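Local atomic coordinates of DNA-(apurinic or apyrimidinic site) endonuclease 2 (Xenopus laevis, PDB entry 6WCD), a protein that acts in DNA base excision repair as a weak apurinic/apyrimidinic endonuclease and also degrades DNA exonucleolytically in the 3'- to 5'-direction. Residues Q79-E83 against G94-Y99; E82-G87 against L163-R167; P190-C194 against P248-F254; Q213-P218 against S236-D241. One frame throughout, in Å; residues are numbered along the deposited sequence.

Contact 1 (Q79-E83 against G94-Y99); sequences QAAEE and GSVGCY
The backbone of Gly94-Tyr99 passes strand 80-83 at 57° to it, coming nearest where Ala80 CA and Gly94 CA stand 4.8 Å apart, and a backbone hydrogen bond fastens it there, Ala81 N donating to Gly94 O at 2.9 Å. The other polar links all run to the carboxylate of Glu82. Because its CG lies anti to the backbone N (chi1 -171°) and the chain beyond is extended, this side chain reaches straight out from the strand into the curve of the loop. Its OE1 accepts from two successive amides: Val96 N at 2.8 Å, arriving on the anti side, and Gly97 N at 3.0 Å, nearly in line with the C-O bond. Its OE2 accepts a hydrogen bond from the Tyr99 hydroxyl on the syn side, OH to OE2 being 2.6 Å. That oxygen lies at the edge of the tyrosine ring, whose plane is turned 79° from the carboxylate. Three donors thus fix the rotation of a buried acid. Two residues back along the strand, Ala80 CB meets Val96 CG2 at 4.2 Å, a small apolar touch. Ala80 lies in a classic beta bulge, where it and Gln79 both face Gln123 of strand 119-127. Val96 also leans on Gln123, while Val96 and Tyr99 touch Arg167 of helix 152-173, so the loop bridges the sheet and that helix.

Contact 2 (E82-G87 against L163-R167); sequences EEGLSG and LLQTR
Arg167 presents the edge of its guanidinium to the turn that follows strand 80-83, while Leu85 from that turn lies against the helix one turn earlier. The arginine starts out trans to its own amide nitrogen (chi1 -178°) and bends at chi2, which lays its methylenes beside the carbonyl of Leu85: CD is 3.4 Å from Leu85 O. NH1 then gives that same oxygen a weak hydrogen bond of 2.9 Å. NH2 makes a salt bridge to Glu82 OE1 at 3.2 Å, also weak as a hydrogen bond; the oxygen lies near the guanidinium plane, but the carboxylate is rotated 57° from it. The acid's firmer partner is Tyr99 OH, and that of NH2 is Gly97 O. Water 1, in the guanidinium plane as well, accepts from NH1 at 2.9 Å and ties it to the turn, where it reaches Glu83 O and, weakly, Gly87 N. Leu85 and Leu164 cross at a slant, Leu85 CD1 resting on Leu164 CA at 3.8 Å, and Leu85 CB packs on Leu163 CG, also at 3.8 Å. Leu85 and Leu164 both reach Ile139 of strand 133-142, and Asp114 binds Leu85 N and Ser86 OG. A leucine in place of Arg167 would probably leave Leu85 O without this donor and the buried Glu82 carboxylate without its positively charged neighbour. The turn belongs to a proposed Claspin-like CKB motif. The carbonyl of Leu85 in the turn and the acid of Glu82 on the strand share one guanidinium, whose charge is likely to stabilise Glu82 in its ionised form.

Contact 3 (P190-C194 against P248-F254); sequences PLDHC and PTQKNAF
The branched end of Leu191 lies over the outer loop 248-254, its CD2 3.6 Å from Pro248 O and its CG 3.7 Å from Gln250 O. CD1 meets the aliphatic part of Lys251, the two side chains crossing at about a right angle. A chi1 of -163°, which swings CG to the far side from the backbone N, carries these methyls across. Phe254 serves the other end: its CE1 and CZ touch the backbone of residues 192-194, CZ standing 3.6 Å from Cys194 N. Cys194 SG joins it as a sulfur-aromatic contact, 4.0 Å from CE2 and oblique to the ring. No direct hydrogen bond crosses, and waters do that work: water 2 donates to Leu191 O and Gln250 O and accepts from Ala253 N, while water 3 links Leu191 O to Asn252 N. Behind this shell, Arg244 salt-bridges Asp192 and also binds Gln250 O, thus holding both segments, and Arg271 is a second ionic partner of Asp192. Asn252 CA covers part of one ring face of Phe254. The outer loop turns through an inverse gamma turn centred on Ala253, and the paired loops probably lie beside the active site of this AP/ExoA-family nuclease: the Phe254 side chain is about 8 Å from that of Asp273, which by similarity is important for catalysis.

Contact 4 (Q213-P218 against S236-D241); sequences QFLGDP and SGLFYD
Phe239 O is gripped by the N-H of Gly216, a nearly straight hydrogen bond of 2.8 Å between N and O, and by the CA-H of Leu215, with CA and O 3.3 Å apart. Water 5 adds a link from Gly216 O to Asp241 N, and water 4 another from Phe214 O to Leu238 N. The chains are so close at Gly237 that a beta carbon there would run into Phe214 O. Leu215 and Phe239 form a single beta bridge, by which the chain leaving helix 206-214 joins strand 239-241, itself an antiparallel neighbour of strand 269-278 in one sheet of this DNase I-like fold; Asp241 then takes the N-cap position of the next helix. With chi1 near trans (-174°), Phe214 brings its ring against that of Phe239. The planes are 18° from parallel, yet slid apart with centroids 5.0 Å distant, so the rings barely overlap and meet at Phe214 CZ and Phe239 CD1. Pro218 lies over one face of Tyr240 in a CH-pi contact, CD 4.2 Å from the ring centroid. A serine at Tyr240 would probably deprive Pro218 of the ring it packs on and Glu283 of the hydroxyl that it binds.

Overall arrangement
From the N terminus, strand 80-83 is the first anchor. Contact 1 closes the short loop that follows it, and contact 2 starts from the same stretch but closes a far longer excursion, reaching helix 152-173. The two touch where Gly97 O meets Arg167. Later, contact 3 joins the loops 190-194 and 248-254, and within that span contact 4 returns the end of helix 206-214 to strand 239-241. Contacts 1 and 3 lie on opposite sides of the chain's centre, their own centres about 35 Å apart. Helix 152-173 connects contacts 2 and 4: Gln165 probably hydrogen-bonds Gln213, and both contacts reach the same sheet.

Contact 1 (Q79-E83 against G94-Y99)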
loop_
_atom_site.group_PDB
_atom_site.type_symbol
_atom_site.label_atom_id
_atom_site.label_comp_id
_atom_site.label_asym_id
_atom_site.label_seq_id
_atom_site.Cartn_x
_atom_site.Cartn_y
_atom_site.Cartn_z
ATOM N N GLN A 79 8.744 9.008 11.543
ATOM C CA GLN A 79 8.820 10.388 11.983
ATOM C C GLN A 79 7.546 11.148 11.685
ATOM O O GLN A 79 7.253 12.147 12.361
ATOM C CB GLN A 79 10.027 11.081 11.325
ATOM C CG GLN A 79 11.404 10.729 11.943
ATOM C CD GLN A 79 11.932 9.327 11.664
ATOM O OE1 GLN A 79 11.502 8.647 10.737
ATOM N NE2 GLN A 79 12.913 8.901 12.466
ATOM N N ALA A 80 6.769 10.702 10.706
ATOM C CA ALA A 80 5.554 11.369 10.310
ATOM C C ALA A 80 4.614 10.332 9.717
ATOM O O ALA A 80 5.031 9.297 9.212
ATOM C CB ALA A 80 5.818 12.476 9.293
ATOM N N ALA A 81 3.324 10.637 9.749
ATOM C CA ALA A 81 2.324 9.732 9.200
ATOM C C ALA A 81 1.056 10.516 8.900
ATOM O O ALA A 81 0.703 11.444 9.630
ATOM C CB ALA A 81 1.989 8.575 10.159
ATOM N N GLU A 82 0.384 10.149 7.828
ATOM C CA GLU A 82 -0.779 10.890 7.361
ATOM C C GLU A 82 -1.737 9.997 6.619
ATOM O O GLU A 82 -1.296 9.155 5.836
ATOM C CB GLU A 82 -0.295 12.038 6.460
ATOM C CG GLU A 82 -1.347 13.033 6.073
ATOM C CD GLU A 82 -0.799 14.234 5.259
ATOM O OE1 GLU A 82 0.421 14.439 5.206
ATOM O OE2 GLU A 82 -1.620 14.970 4.692
ATOM N N GLU A 83 -3.053 10.208 6.788
ATOM C CA GLU A 83 -4.078 9.497 6.060
ATOM C C GLU A 83 -4.342 10.196 4.723
ATOM O O GLU A 83 -4.379 11.437 4.652
ATOM C CB GLU A 83 -5.394 9.540 6.853
ATOM C CG GLU A 83 -5.786 8.449 7.707
ATOM C CD GLU A 83 -7.269 8.662 8.068
ATOM O OE1 GLU A 83 -8.139 8.069 7.393
ATOM O OE2 GLU A 83 -7.547 9.490 8.966
ATOM N N GLY A 94 2.605 16.289 12.768
ATOM C CA GLY A 94 3.183 15.001 12.431
ATOM C C GLY A 94 2.805 14.488 11.067
ATOM O O GLY A 94 2.913 13.275 10.832
ATOM N N SER A 95 2.408 15.369 10.157
ATOM C CA SER A 95 1.961 14.997 8.815
ATOM C C SER A 95 3.118 15.027 7.804
ATOM O O SER A 95 4.224 15.510 8.064
ATOM C CB SER A 95 0.856 15.939 8.340
ATOM O OG SER A 95 1.396 17.235 8.083
ATOM N N VAL A 96 2.836 14.509 6.607
ATOM C CA VAL A 96 3.856 14.339 5.574
ATOM C C VAL A 96 3.916 15.517 4.615
ATOM O O VAL A 96 4.986 15.919 4.158
ATOM C CB VAL A 96 3.556 13.043 4.808
ATOM C CG1 VAL A 96 4.412 12.952 3.574
ATOM C CG2 VAL A 96 3.714 11.832 5.748
ATOM N N GLY A 97 2.763 16.050 4.220
ATOM C CA GLY A 97 2.812 17.190 3.314
ATOM C C GLY A 97 3.255 16.836 1.894
ATOM O O GLY A 97 3.174 15.700 1.438
ATOM N N CYS A 98 3.752 17.859 1.194
ATOM C CA CYS A 98 4.176 17.748 -0.209
ATOM C C CYS A 98 3.032 17.220 -1.085
ATOM O O CYS A 98 3.080 16.124 -1.617
ATOM C CB CYS A 98 5.376 16.803 -0.378
ATOM S SG CYS A 98 6.816 17.285 0.571
ATOM N N TYR A 99 1.999 18.052 -1.221
ATOM C CA TYR A 99 0.759 17.599 -1.868
ATOM C C TYR A 99 0.788 17.613 -3.399
ATOM O O TYR A 99 0.062 16.822 -4.029
ATOM C CB TYR A 99 -0.379 18.453 -1.336
ATOM C CG TYR A 99 -0.589 18.208 0.137
ATOM C CD1 TYR A 99 -1.023 16.985 0.591
ATOM C CD2 TYR A 99 -0.298 19.166 1.061
ATOM C CE1 TYR A 99 -1.186 16.748 1.951
ATOM C CE2 TYR A 99 -0.464 18.935 2.424
ATOM C CZ TYR A 99 -0.911 17.729 2.854
ATOM O OH TYR A 99 -1.062 17.497 4.216
#

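Contact 2 (E82-G87 against L163-R167)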
loop_
_atom_site.group_PDB
_atom_site.type_symbol
_atom_site.label_atom_id
_atom_site.label_comp_id
_atom_site.label_asym_id
_atom_site.label_seq_id
_atom_site.Cartn_x
_atom_site.Cartn_y
_atom_site.Cartn_z
ATOM N N GLU A 82 0.384 10.149 7.828
ATOM C CA GLU A 82 -0.779 10.890 7.361
ATOM C C GLU A 82 -1.737 9.997 6.619
ATOM O O GLU A 82 -1.296 9.155 5.836
ATOM C CB GLU A 82 -0.295 12.038 6.460
ATOM C CG GLU A 82 -1.347 13.033 6.073
ATOM C CD GLU A 82 -0.799 14.234 5.259
ATOM O OE1 GLU A 82 0.421 14.439 5.206
ATOM O OE2 GLU A 82 -1.620 14.970 4.692
ATOM N N GLU A 83 -3.053 10.208 6.788
ATOM C CA GLU A 83 -4.078 9.497 6.060
ATOM C C GLU A 83 -4.342 10.196 4.723
ATOM O O GLU A 83 -4.379 11.437 4.652
ATOM C CB GLU A 83 -5.394 9.540 6.853
ATOM C CG GLU A 83 -5.786 8.449 7.707
ATOM C CD GLU A 83 -7.269 8.662 8.068
ATOM O OE1 GLU A 83 -8.139 8.069 7.393
ATOM O OE2 GLU A 83 -7.547 9.490 8.966
ATOM N N GLY A 84 -4.623 9.416 3.693
ATOM C CA GLY A 84 -5.129 9.949 2.461
ATOM C C GLY A 84 -4.009 10.444 1.577
ATOM O O GLY A 84 -2.851 10.493 1.965
ATOM N N LEU A 85 -4.384 10.836 0.373
ATOM C CA LEU A 85 -3.457 11.379 -0.623
ATOM C C LEU A 85 -3.537 12.871 -0.816
ATOM O O LEU A 85 -2.602 13.441 -1.425
ATOM C CB LEU A 85 -3.707 10.726 -1.991
ATOM C CG LEU A 85 -3.478 9.228 -2.038
ATOM C CD1 LEU A 85 -3.982 8.652 -3.336
ATOM C CD2 LEU A 85 -2.043 8.869 -1.826
ATOM N N SER A 86 -4.575 13.533 -0.330
ATOM C CA SER A 86 -4.801 14.933 -0.651
ATOM C C SER A 86 -4.604 15.899 0.502
ATOM O O SER A 86 -4.570 17.110 0.251
ATOM C CB SER A 86 -6.209 15.153 -1.181
ATOM O OG SER A 86 -7.147 15.129 -0.129
ATOM N N GLY A 87 -4.525 15.436 1.732
ATOM C CA GLY A 87 -4.392 16.388 2.835
ATOM C C GLY A 87 -5.679 16.783 3.528
ATOM O O GLY A 87 -5.620 17.377 4.613
ATOM N N LEU A 163 -4.497 11.254 -8.712
ATOM C CA LEU A 163 -4.115 11.836 -7.417
ATOM C C LEU A 163 -2.904 11.132 -6.800
ATOM O O LEU A 163 -2.014 11.785 -6.220
ATOM C CB LEU A 163 -5.314 11.786 -6.457
ATOM C CG LEU A 163 -5.123 12.395 -5.051
ATOM C CD1 LEU A 163 -4.844 13.860 -5.231
ATOM C CD2 LEU A 163 -6.405 12.150 -4.235
ATOM N N LEU A 164 -2.868 9.816 -6.850
ATOM C CA LEU A 164 -1.731 9.054 -6.345
ATOM C C LEU A 164 -0.450 9.460 -7.040
ATOM O O LEU A 164 0.563 9.705 -6.373
ATOM C CB LEU A 164 -2.017 7.571 -6.549
ATOM C CG LEU A 164 -0.852 6.618 -6.272
ATOM C CD1 LEU A 164 -0.386 6.720 -4.824
ATOM C CD2 LEU A 164 -1.334 5.197 -6.585
ATOM N N GLN A 165 -0.469 9.567 -8.370
ATOM C CA GLN A 165 0.722 10.017 -9.091
ATOM C C GLN A 165 1.136 11.404 -8.658
ATOM O O GLN A 165 2.341 11.675 -8.424
ATOM C CB GLN A 165 0.483 9.942 -10.598
ATOM C CG GLN A 165 1.632 10.434 -11.395
ATOM C CD GLN A 165 1.522 10.093 -12.839
ATOM O OE1 GLN A 165 0.462 9.723 -13.330
ATOM N NE2 GLN A 165 2.633 10.272 -13.566
ATOM N N THR A 166 0.177 12.312 -8.580
ATOM C CA THR A 166 0.483 13.687 -8.193
ATOM C C THR A 166 1.178 13.714 -6.843
ATOM O O THR A 166 2.187 14.400 -6.653
ATOM C CB THR A 166 -0.806 14.503 -8.158
ATOM O OG1 THR A 166 -1.364 14.592 -9.477
ATOM C CG2 THR A 166 -0.520 15.943 -7.711
ATOM N N ARG A 167 0.631 13.003 -5.871
ATOM C CA ARG A 167 1.193 13.067 -4.530
ATOM C C ARG A 167 2.569 12.408 -4.474
ATOM O O ARG A 167 3.493 12.933 -3.855
ATOM C CB ARG A 167 0.242 12.409 -3.532
ATOM C CG ARG A 167 0.755 12.476 -2.090
ATOM C CD ARG A 167 0.791 13.918 -1.601
ATOM N NE ARG A 167 1.267 14.073 -0.228
ATOM C CZ ARG A 167 0.532 13.817 0.844
ATOM N NH1 ARG A 167 -0.680 13.342 0.725
ATOM N NH2 ARG A 167 1.031 14.020 2.075
HETATM O O HOH W 1 -2.666 13.209 2.878
#

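Contact 3 (P190-C194 against P248-F254)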
loop_
_atom_site.group_PDB
_atom_site.type_symbol
_atom_site.label_atom_id
_atom_site.label_comp_id
_atom_site.label_asym_id
_atom_site.label_seq_id
_atom_site.Cartn_x
_atom_site.Cartn_y
_atom_site.Cartn_z
ATOM N N PRO A 190 1.199 -8.601 -20.342
ATOM C CA PRO A 190 0.604 -9.936 -20.562
ATOM C C PRO A 190 1.109 -11.005 -19.615
ATOM O O PRO A 190 0.337 -11.870 -19.192
ATOM C CB PRO A 190 0.985 -10.235 -22.029
ATOM C CG PRO A 190 0.990 -8.906 -22.646
ATOM C CD PRO A 190 1.647 -8.017 -21.619
ATOM N N LEU A 191 2.401 -10.968 -19.269
ATOM C CA LEU A 191 3.001 -11.919 -18.350
ATOM C C LEU A 191 2.332 -11.903 -16.982
ATOM O O LEU A 191 2.431 -12.886 -16.226
ATOM C CB LEU A 191 4.484 -11.552 -18.201
ATOM C CG LEU A 191 5.471 -12.538 -17.640
ATOM C CD1 LEU A 191 5.482 -13.785 -18.498
ATOM C CD2 LEU A 191 6.842 -11.865 -17.592
ATOM N N ASP A 192 1.671 -10.813 -16.639
ATOM C CA ASP A 192 1.088 -10.599 -15.334
ATOM C C ASP A 192 -0.297 -11.178 -15.181
ATOM O O ASP A 192 -0.953 -10.949 -14.148
ATOM C CB ASP A 192 1.034 -9.103 -15.015
ATOM C CG ASP A 192 2.428 -8.503 -14.888
ATOM O OD1 ASP A 192 3.235 -9.069 -14.125
ATOM O OD2 ASP A 192 2.754 -7.522 -15.602
ATOM N N HIS A 193 -0.787 -11.913 -16.161
ATOM C CA HIS A 193 -2.167 -12.388 -16.192
ATOM C C HIS A 193 -2.172 -13.783 -16.813
ATOM O O HIS A 193 -1.318 -14.100 -17.643
ATOM C CB HIS A 193 -3.034 -11.390 -16.986
ATOM C CG HIS A 193 -4.501 -11.668 -16.931
ATOM N ND1 HIS A 193 -5.135 -12.464 -17.861
ATOM C CD2 HIS A 193 -5.465 -11.246 -16.075
ATOM C CE1 HIS A 193 -6.422 -12.533 -17.570
ATOM N NE2 HIS A 193 -6.652 -11.799 -16.498
ATOM N N CYS A 194 -3.175 -14.563 -16.456
ATOM C CA CYS A 194 -3.294 -15.877 -17.022
ATOM C C CYS A 194 -3.545 -15.754 -18.528
ATOM O O CYS A 194 -4.266 -14.861 -18.987
ATOM C CB CYS A 194 -4.444 -16.639 -16.363
ATOM S SG CYS A 194 -4.011 -18.302 -15.802
ATOM N N PRO A 248 12.346 -10.296 -14.244
ATOM C CA PRO A 248 11.656 -9.687 -15.405
ATOM C C PRO A 248 10.903 -10.674 -16.268
ATOM O O PRO A 248 9.993 -10.238 -16.999
ATOM C CB PRO A 248 12.803 -9.044 -16.209
ATOM C CG PRO A 248 14.033 -9.708 -15.726
ATOM C CD PRO A 248 13.794 -10.018 -14.265
ATOM N N THR A 249 11.261 -11.957 -16.258
ATOM C CA THR A 249 10.634 -12.940 -17.147
ATOM C C THR A 249 9.873 -14.036 -16.401
ATOM O O THR A 249 9.360 -14.969 -17.043
ATOM C CB THR A 249 11.672 -13.604 -18.061
ATOM O OG1 THR A 249 12.572 -14.388 -17.281
ATOM C CG2 THR A 249 12.451 -12.580 -18.858
ATOM N N GLN A 250 9.754 -13.955 -15.082
ATOM C CA GLN A 250 9.121 -15.048 -14.337
ATOM C C GLN A 250 7.637 -15.162 -14.706
ATOM O O GLN A 250 6.896 -14.177 -14.612
ATOM C CB GLN A 250 9.274 -14.800 -12.841
ATOM C CG GLN A 250 8.725 -15.894 -11.943
ATOM C CD GLN A 250 9.037 -15.674 -10.466
ATOM O OE1 GLN A 250 10.109 -15.158 -10.095
ATOM N NE2 GLN A 250 8.091 -16.045 -9.609
ATOM N N LYS A 251 7.223 -16.367 -15.094
ATOM C CA LYS A 251 5.846 -16.668 -15.492
ATOM C C LYS A 251 4.992 -17.112 -14.306
ATOM O O LYS A 251 5.483 -17.624 -13.310
ATOM C CB LYS A 251 5.856 -17.789 -16.543
ATOM C CG LYS A 251 6.587 -17.434 -17.795
ATOM C CD LYS A 251 6.608 -18.640 -18.748
ATOM C CE LYS A 251 6.495 -18.221 -20.208
ATOM N NZ LYS A 251 6.726 -19.381 -21.140
ATOM N N ASN A 252 3.664 -16.889 -14.433
ATOM C CA ASN A 252 2.693 -17.350 -13.411
ATOM C C ASN A 252 2.921 -16.761 -12.044
ATOM O O ASN A 252 2.622 -17.369 -11.002
ATOM C CB ASN A 252 2.711 -18.878 -13.336
ATOM C CG ASN A 252 2.471 -19.506 -14.677
ATOM O OD1 ASN A 252 3.242 -20.361 -15.135
ATOM N ND2 ASN A 252 1.422 -19.070 -15.344
ATOM N N ALA A 253 3.438 -15.545 -11.980
ATOM C CA ALA A 253 3.753 -14.954 -10.711
ATOM C C ALA A 253 2.558 -14.102 -10.295
ATOM O O ALA A 253 2.618 -12.879 -10.287
ATOM C CB ALA A 253 4.989 -14.089 -10.819
ATOM N N PHE A 254 1.490 -14.769 -9.894
ATOM C CA PHE A 254 0.266 -14.066 -9.570
ATOM C C PHE A 254 0.115 -13.806 -8.071
ATOM O O PHE A 254 0.776 -14.449 -7.240
ATOM C CB PHE A 254 -0.941 -14.841 -10.079
ATOM C CG PHE A 254 -0.847 -15.194 -11.567
ATOM C CD1 PHE A 254 -0.301 -14.297 -12.478
ATOM C CD2 PHE A 254 -1.294 -16.411 -12.004
ATOM C CE1 PHE A 254 -0.208 -14.618 -13.832
ATOM C CE2 PHE A 254 -1.222 -16.741 -13.360
ATOM C CZ PHE A 254 -0.682 -15.825 -14.263
HETATM O O HOH W 2 4.113 -13.498 -14.045
HETATM O O HOH W 3 2.691 -15.516 -16.879
#

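Contact 4 (Q213-P218 against S236-D241)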
loop_
_atom_site.group_PDB
_atom_site.type_symbol
_atom_site.label_atom_id
_atom_site.label_comp_id
_atom_site.label_asym_id
_atom_site.label_seq_id
_atom_site.Cartn_x
_atom_site.Cartn_y
_atom_site.Cartn_z
ATOM N N GLN A 213 2.773 4.902 -18.182
ATOM C CA GLN A 213 3.503 6.161 -18.085
ATOM C C GLN A 213 3.999 6.447 -16.682
ATOM O O GLN A 213 4.951 7.233 -16.530
ATOM C CB GLN A 213 2.656 7.336 -18.608
ATOM C CG GLN A 213 1.346 7.535 -17.915
ATOM C CD GLN A 213 1.472 8.348 -16.641
ATOM O OE1 GLN A 213 2.162 9.377 -16.589
ATOM N NE2 GLN A 213 0.790 7.908 -15.626
ATOM N N PHE A 214 3.429 5.806 -15.663
ATOM C CA PHE A 214 3.873 6.031 -14.297
ATOM C C PHE A 214 5.170 5.272 -14.018
ATOM O O PHE A 214 6.053 5.761 -13.273
ATOM C CB PHE A 214 2.762 5.582 -13.322
ATOM C CG PHE A 214 3.051 5.883 -11.903
ATOM C CD1 PHE A 214 3.222 7.191 -11.472
ATOM C CD2 PHE A 214 3.127 4.875 -10.994
ATOM C CE1 PHE A 214 3.498 7.485 -10.176
ATOM C CE2 PHE A 214 3.396 5.165 -9.662
ATOM C CZ PHE A 214 3.566 6.469 -9.275
ATOM N N LEU A 215 5.324 4.113 -14.645
ATOM C CA LEU A 215 6.481 3.248 -14.424
ATOM C C LEU A 215 7.532 3.489 -15.487
ATOM O O LEU A 215 7.217 3.711 -16.654
ATOM C CB LEU A 215 6.079 1.775 -14.437
ATOM C CG LEU A 215 5.078 1.354 -13.376
ATOM C CD1 LEU A 215 4.736 -0.102 -13.532
ATOM C CD2 LEU A 215 5.627 1.593 -12.002
ATOM N N GLY A 216 8.783 3.416 -15.071
ATOM C CA GLY A 216 9.877 3.396 -15.990
ATOM C C GLY A 216 10.318 1.990 -16.308
ATOM O O GLY A 216 9.960 1.019 -15.660
ATOM N N ASP A 217 11.110 1.865 -17.348
ATOM C CA ASP A 217 11.661 0.576 -17.710
ATOM C C ASP A 217 13.137 0.540 -17.352
ATOM O O ASP A 217 13.917 1.358 -17.870
ATOM C CB ASP A 217 11.464 0.323 -19.205
ATOM C CG ASP A 217 11.466 -1.148 -19.541
ATOM O OD1 ASP A 217 12.446 -1.841 -19.177
ATOM O OD2 ASP A 217 10.476 -1.614 -20.147
ATOM N N PRO A 218 13.573 -0.375 -16.485
ATOM C CA PRO A 218 15.026 -0.539 -16.317
ATOM C C PRO A 218 15.709 -1.058 -17.593
ATOM O O PRO A 218 16.924 -1.260 -17.545
ATOM C CB PRO A 218 15.155 -1.550 -15.172
ATOM C CG PRO A 218 13.837 -2.266 -15.095
ATOM C CD PRO A 218 12.786 -1.309 -15.646
ATOM N N SER A 236 9.808 6.164 -19.135
ATOM C CA SER A 236 9.825 7.597 -18.895
ATOM C C SER A 236 9.481 7.890 -17.433
ATOM O O SER A 236 9.841 8.889 -16.878
ATOM C CB SER A 236 8.816 8.278 -19.810
ATOM O OG SER A 236 8.453 9.560 -19.340
ATOM N N GLY A 237 8.684 7.016 -16.778
ATOM C CA GLY A 237 8.242 7.101 -15.408
ATOM C C GLY A 237 9.398 7.103 -14.420
ATOM O O GLY A 237 10.509 6.644 -14.684
ATOM N N LEU A 238 9.082 7.582 -13.234
ATOM C CA LEU A 238 10.042 7.798 -12.172
ATOM C C LEU A 238 10.108 6.626 -11.202
ATOM O O LEU A 238 10.989 6.618 -10.322
ATOM C CB LEU A 238 9.678 9.053 -11.398
ATOM C CG LEU A 238 9.662 10.318 -12.276
ATOM C CD1 LEU A 238 9.083 11.461 -11.467
ATOM C CD2 LEU A 238 11.056 10.634 -12.756
ATOM N N PHE A 239 9.221 5.658 -11.334
ATOM C CA PHE A 239 9.093 4.515 -10.425
ATOM C C PHE A 239 9.354 3.218 -11.155
ATOM O O PHE A 239 9.025 3.071 -12.329
ATOM C CB PHE A 239 7.697 4.526 -9.792
ATOM C CG PHE A 239 7.519 5.614 -8.779
ATOM C CD1 PHE A 239 7.136 6.905 -9.149
ATOM C CD2 PHE A 239 7.831 5.390 -7.479
ATOM C CE1 PHE A 239 7.062 7.934 -8.152
ATOM C CE2 PHE A 239 7.733 6.381 -6.512
ATOM C CZ PHE A 239 7.390 7.665 -6.869
ATOM N N TYR A 240 9.970 2.251 -10.471
ATOM C CA TYR A 240 10.146 0.919 -11.002
ATOM C C TYR A 240 9.245 -0.066 -10.238
ATOM O O TYR A 240 9.118 0.008 -9.013
ATOM C CB TYR A 240 11.583 0.420 -10.842
ATOM C CG TYR A 240 12.630 0.988 -11.742
ATOM C CD1 TYR A 240 12.300 1.634 -12.919
ATOM C CD2 TYR A 240 13.978 0.809 -11.435
ATOM C CE1 TYR A 240 13.269 2.128 -13.748
ATOM C CE2 TYR A 240 14.962 1.288 -12.267
ATOM C CZ TYR A 240 14.606 1.948 -13.425
ATOM O OH TYR A 240 15.578 2.442 -14.261
ATOM N N ASP A 241 8.719 -1.025 -10.983
ATOM C CA ASP A 241 8.073 -2.238 -10.464
ATOM C C ASP A 241 9.160 -3.169 -9.936
ATOM O O ASP A 241 9.882 -3.805 -10.715
ATOM C CB ASP A 241 7.294 -2.861 -11.611
ATOM C CG ASP A 241 6.517 -4.113 -11.243
ATOM O OD1 ASP A 241 6.708 -4.705 -10.165
ATOM O OD2 ASP A 241 5.710 -4.545 -12.101
HETATM O O HOH W 4 6.418 8.441 -12.651
HETATM O O HOH W 5 9.178 -0.896 -13.868
#